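Local coordinates for Zn-dependent hydrolase, glyoxylase (Echinicola vietnamensis, PDB 6T5K), which probably hydrolyses beta-lactam antibiotics to substituted beta-amino acids, as a zinc-dependent class B metallo-beta-lactamase, at residues G108-A111 / F112-R115; A197-E200 / A201-V204. All coordinates share one frame; numbering follows the deposited sequence.

Contact 1: residues G108-A111 / F112-R115; sequences GLEA and FHAR. With EDO (1,2-ethanediol), chain D; EDO (1,2-ethanediol), chain F.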
loop_
_atom_site.group_PDB
_atom_site.type_symbol
_atom_site.label_atom_id
_atom_site.label_comp_id
_atom_site.label_asym_id
_atom_site.label_seq_id
_atom_site.Cartn_x
_atom_site.Cartn_y
_atom_site.Cartn_z
ATOM N N GLY A 108 -10.797 -2.348 6.055
ATOM C CA GLY A 108 -11.091 -3.761 6.181
ATOM C C GLY A 108 -10.269 -4.537 7.187
ATOM O O GLY A 108 -10.230 -5.770 7.127
ATOM N N LEU A 109 -9.663 -3.869 8.163
ATOM C CA LEU A 109 -8.772 -4.600 9.056
ATOM C C LEU A 109 -9.487 -5.697 9.848
ATOM O O LEU A 109 -8.861 -6.707 10.200
ATOM C CB LEU A 109 -8.094 -3.654 10.029
ATOM C CG LEU A 109 -6.916 -2.872 9.462
ATOM C CD1 LEU A 109 -6.369 -2.014 10.577
ATOM C CD2 LEU A 109 -5.836 -3.776 8.901
ATOM N N GLU A 110 -10.772 -5.523 10.174
ATOM C CA GLU A 110 -11.410 -6.536 11.011
ATOM C C GLU A 110 -11.445 -7.897 10.315
ATOM O O GLU A 110 -11.413 -8.938 10.987
ATOM C CB GLU A 110 -12.815 -6.104 11.442
ATOM C CG GLU A 110 -13.679 -7.242 11.981
ATOM C CD GLU A 110 -13.136 -7.919 13.256
ATOM O OE1 GLU A 110 -12.236 -7.373 13.935
ATOM O OE2 GLU A 110 -13.643 -9.009 13.592
ATOM N N ALA A 111 -11.494 -7.919 8.979
ATOM C CA ALA A 111 -11.433 -9.186 8.269
ATOM C C ALA A 111 -10.109 -9.901 8.524
ATOM O O ALA A 111 -10.058 -11.130 8.571
ATOM C CB ALA A 111 -11.657 -8.964 6.774
ATOM N N PHE A 112 -9.019 -9.147 8.645
ATOM C CA PHE A 112 -7.742 -9.756 8.986
ATOM C C PHE A 112 -7.731 -10.186 10.442
ATOM O O PHE A 112 -7.317 -11.308 10.769
ATOM C CB PHE A 112 -6.613 -8.768 8.710
ATOM C CG PHE A 112 -6.270 -8.642 7.262
ATOM C CD1 PHE A 112 -6.957 -7.770 6.436
ATOM C CD2 PHE A 112 -5.260 -9.409 6.713
ATOM C CE1 PHE A 112 -6.631 -7.657 5.098
ATOM C CE2 PHE A 112 -4.945 -9.300 5.381
ATOM C CZ PHE A 112 -5.638 -8.420 4.578
ATOM N N HIS A 113 -8.217 -9.317 11.327
ATOM C CA HIS A 113 -8.188 -9.619 12.742
ATOM C C HIS A 113 -9.033 -10.842 13.047
ATOM O O HIS A 113 -8.629 -11.695 13.837
ATOM C CB HIS A 113 -8.686 -8.412 13.509
ATOM C CG HIS A 113 -7.806 -7.210 13.379
ATOM N ND1 HIS A 113 -8.222 -5.950 13.735
ATOM C CD2 HIS A 113 -6.523 -7.080 12.944
ATOM C CE1 HIS A 113 -7.241 -5.089 13.511
ATOM N NE2 HIS A 113 -6.205 -5.746 13.016
ATOM N N ALA A 114 -10.180 -10.973 12.396
ATOM C CA ALA A 114 -11.037 -12.134 12.618
ATOM C C ALA A 114 -10.297 -13.441 12.355
ATOM O O ALA A 114 -10.608 -14.478 12.967
ATOM C CB ALA A 114 -12.229 -12.033 11.680
ATOM N N ARG A 115 -9.342 -13.418 11.437
ATOM C CA ARG A 115 -8.542 -14.573 11.069
ATOM C C ARG A 115 -7.245 -14.675 11.861
ATOM O O ARG A 115 -6.403 -15.530 11.550
ATOM C CB ARG A 115 -8.228 -14.514 9.575
ATOM C CG ARG A 115 -9.451 -14.708 8.695
ATOM C CD ARG A 115 -9.193 -14.238 7.257
ATOM N NE ARG A 115 -10.256 -14.651 6.366
ATOM C CZ ARG A 115 -11.407 -14.002 6.216
ATOM N NH1 ARG A 115 -11.633 -12.878 6.880
ATOM N NH2 ARG A 115 -12.343 -14.492 5.400
HETATM C C1 EDO D . -10.122 -12.353 16.222
HETATM O O1 EDO D . -10.539 -13.721 16.127
HETATM C C2 EDO D . -11.311 -11.466 16.595
HETATM O O2 EDO D . -11.154 -10.145 16.057
HETATM C C1 EDO F . -11.404 -2.659 14.678
HETATM O O1 EDO F . -10.435 -1.891 15.449
HETATM C C2 EDO F . -10.837 -3.841 13.850
HETATM O O2 EDO F . -10.945 -5.191 14.440
#

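Contact 2: residues A197-E200 / A201-V204; sequences ANVE and AWPV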
loop_
_atom_site.group_PDB
_atom_site.type_symbol
_atom_site.label_atom_id
_atom_site.label_comp_id
_atom_site.label_asym_id
_atom_site.label_seq_id
_atom_site.Cartn_x
_atom_site.Cartn_y
_atom_site.Cartn_z
ATOM N N ALA A 197 -2.929 16.570 4.349
ATOM C CA ALA A 197 -1.590 16.556 3.784
ATOM C C ALA A 197 -0.681 17.616 4.396
ATOM O O ALA A 197 -1.131 18.639 4.920
ATOM C CB ALA A 197 -1.641 16.761 2.263
ATOM N N ASN A 198 0.625 17.349 4.297
ATOM C CA ASN A 198 1.683 18.315 4.602
ATOM C C ASN A 198 2.437 18.495 3.286
ATOM O O ASN A 198 3.337 17.706 2.946
ATOM C CB ASN A 198 2.587 17.784 5.690
ATOM C CG ASN A 198 3.688 18.744 6.044
ATOM O OD1 ASN A 198 4.029 19.652 5.276
ATOM N ND2 ASN A 198 4.242 18.562 7.224
ATOM N N VAL A 199 2.026 19.509 2.519
ATOM C CA VAL A 199 2.619 19.718 1.204
ATOM C C VAL A 199 4.018 20.318 1.277
ATOM O O VAL A 199 4.758 20.242 0.293
ATOM C CB VAL A 199 1.725 20.534 0.249
ATOM C CG1 VAL A 199 0.425 19.813 -0.007
ATOM C CG2 VAL A 199 1.487 21.951 0.744
ATOM N N GLU A 200 4.406 20.900 2.420
ATOM C CA GLU A 200 5.792 21.341 2.571
ATOM C C GLU A 200 6.714 20.156 2.725
ATOM O O GLU A 200 7.774 20.101 2.093
ATOM C CB GLU A 200 5.913 22.249 3.787
ATOM C CG GLU A 200 5.242 23.597 3.604
ATOM C CD GLU A 200 3.735 23.564 3.634
ATOM O OE1 GLU A 200 3.182 22.819 4.459
ATOM O OE2 GLU A 200 3.108 24.337 2.842
ATOM N N ALA A 201 6.301 19.173 3.528
ATOM C CA ALA A 201 7.151 18.013 3.765
ATOM C C ALA A 201 7.182 17.089 2.566
ATOM O O ALA A 201 8.168 16.382 2.369
ATOM C CB ALA A 201 6.646 17.224 4.967
ATOM N N TRP A 202 6.083 17.024 1.816
ATOM C CA TRP A 202 5.891 15.982 0.808
ATOM C C TRP A 202 7.061 15.825 -0.142
ATOM O O TRP A 202 7.554 14.696 -0.287
ATOM C CB TRP A 202 4.597 16.297 0.047
ATOM C CG TRP A 202 3.953 15.120 -0.641
ATOM C CD1 TRP A 202 4.574 14.064 -1.284
ATOM C CD2 TRP A 202 2.546 14.898 -0.794
ATOM N NE1 TRP A 202 3.632 13.214 -1.817
ATOM C CE2 TRP A 202 2.386 13.687 -1.507
ATOM C CE3 TRP A 202 1.404 15.587 -0.369
ATOM C CZ2 TRP A 202 1.135 13.175 -1.819
ATOM C CZ3 TRP A 202 0.177 15.076 -0.700
ATOM C CH2 TRP A 202 0.052 13.884 -1.398
ATOM N N PRO A 203 7.560 16.874 -0.803
ATOM C CA PRO A 203 8.666 16.642 -1.743
ATOM C C PRO A 203 9.933 16.210 -1.031
ATOM O O PRO A 203 10.742 15.472 -1.617
ATOM C CB PRO A 203 8.851 17.995 -2.443
ATOM C CG PRO A 203 8.293 19.020 -1.500
ATOM C CD PRO A 203 7.127 18.286 -0.791
ATOM N N VAL A 204 10.155 16.701 0.188
ATOM C CA VAL A 204 11.332 16.311 0.957
ATOM C C VAL A 204 11.277 14.822 1.272
ATOM O O VAL A 204 12.266 14.101 1.119
ATOM C CB VAL A 204 11.426 17.158 2.241
ATOM C CG1 VAL A 204 12.594 16.723 3.137
ATOM C CG2 VAL A 204 11.550 18.638 1.893
#

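Contact 1: residues G108-A111 / F112-R115
His113 and Leu109, one helical turn apart, meet through both backbone and side chain. The amide of His113 donates to Leu109 O over 2.9 Å, almost in line with the carbonyl, and the same oxygen lies above one face of the His113 imidazole, offset toward its rim. With CG beside its own backbone N (chi1 -65°), the ring folds back along the helix, where Leu109 CB makes an off-centre CH-pi contact 4.3 Å from the ring centroid.

The ring's two nitrogens face different partners. ND1 donates, nearly straight, to O2 of a 1,2-ethanediol of chain F at 2.9 Å, in the plane of the imidazole; this O2 in turn donates a hydrogen bond to Glu110 OE1 over 2.6 Å. The diol, probably from the crystallisation liquor, thus bridges two side chains whose OE1 and ND1 stay 4.3 Å apart. NE2 is hydrogen-bonded to Ser119, which settles the ring from the other end.

The same i to i+4 pattern, that of an alpha-helix, recurs at Ala114 N, which donates to Glu110 O at 2.8 Å. One residue on, Arg115 takes up the next carbonyl with its side chain: NH1 donates to Ala111 O over 2.9 Å; the oxygen lies in the guanidinium plane, while NH1 stands 30° out of the carbonyl plane. NE forms a salt bridge with Glu87 of helix 76-88. Phe112 packs on Thr79 and Leu83 of that helix, and with Leu109 touches Val96 of strand 92-98, so the short helix 109-114 sets its apolar side against the larger sheet of the metallo-beta-lactamase fold and carries Glu110 on its polar side. The arginine therefore serves two acceptors at once, joining a carbonyl of its own helix to a carboxylate of the neighbouring one.

Contact 2: residues A197-E200 / A201-V204
Asn198 reaches forward to Ala201 at the entrance to helix 201-212, and its carboxamide holds the tighter half of this turn. OD1 accepts from Ala201 N at 2.9 Å with an N-H...O angle of 160°, although the donor stands well above the carbonyl plane, 61° out of it. Asn198 CG, lying beside its own carbonyl carbon and opposite the backbone N (chi1 -180°), also packs 3.5 Å from Ala201 CB, so the amide group both bonds to the turn and rests on the alanine methyl. ND2 is occupied by Glu161, which ties the cap to a separate loop. The main chain adds a weak hydrogen bond from Trp202 N to Asn198 O at 3.0 Å. Pro203, its ring nitrogen carrying no proton to donate, fits CD closely against Val199 O at 3.3 Å.

This is a capping arrangement: a side-chain carbonyl ahead of a helix takes an amide that has no preceding turn to supply its acceptor. Next in the helix, Trp202, buried and close to the zinc ligand His163, brings the six-membered part of its indole to Ala197, with CZ3 3.9 Å from Ala197 CB. Its NE1 donates to Leu183 O, and its ring stacks with Phe239 of helix 230-239, which pins the indole between the metal-site loops and the C-terminal helix.

Elsewhere the fit is slacker. Val199 CG1 approaches Trp202 CE3 only to 4.4 Å. On the solvent side Glu200 and Val204 are both exposed, and Val204 CG2 comes no nearer than 4.1 Å to the backbone O of Glu200.

In the fold
Contact 1 comes first along the chain and closes before contact 2 opens; their centres lie 32 Å apart, on opposite sides of the chain's centre, and with nearest atoms about 20 Å apart they do not touch. Both belong to the metallo-beta-lactamase domain, but to different halves of its alpha-beta/beta-alpha sandwich: helix 109-114 follows the zinc-binding residues His100, His102 and Asp104 and packs beside strand 92-98 of the larger sheet, whereas helix 201-212 precedes strand 218-221 of the smaller one. Contact 2 thus borders the zinc site, with Trp202 about 8 Å from a zinc ion, side chain to metal, while contact 1, about 14 Å away at Leu109, is peripheral packing.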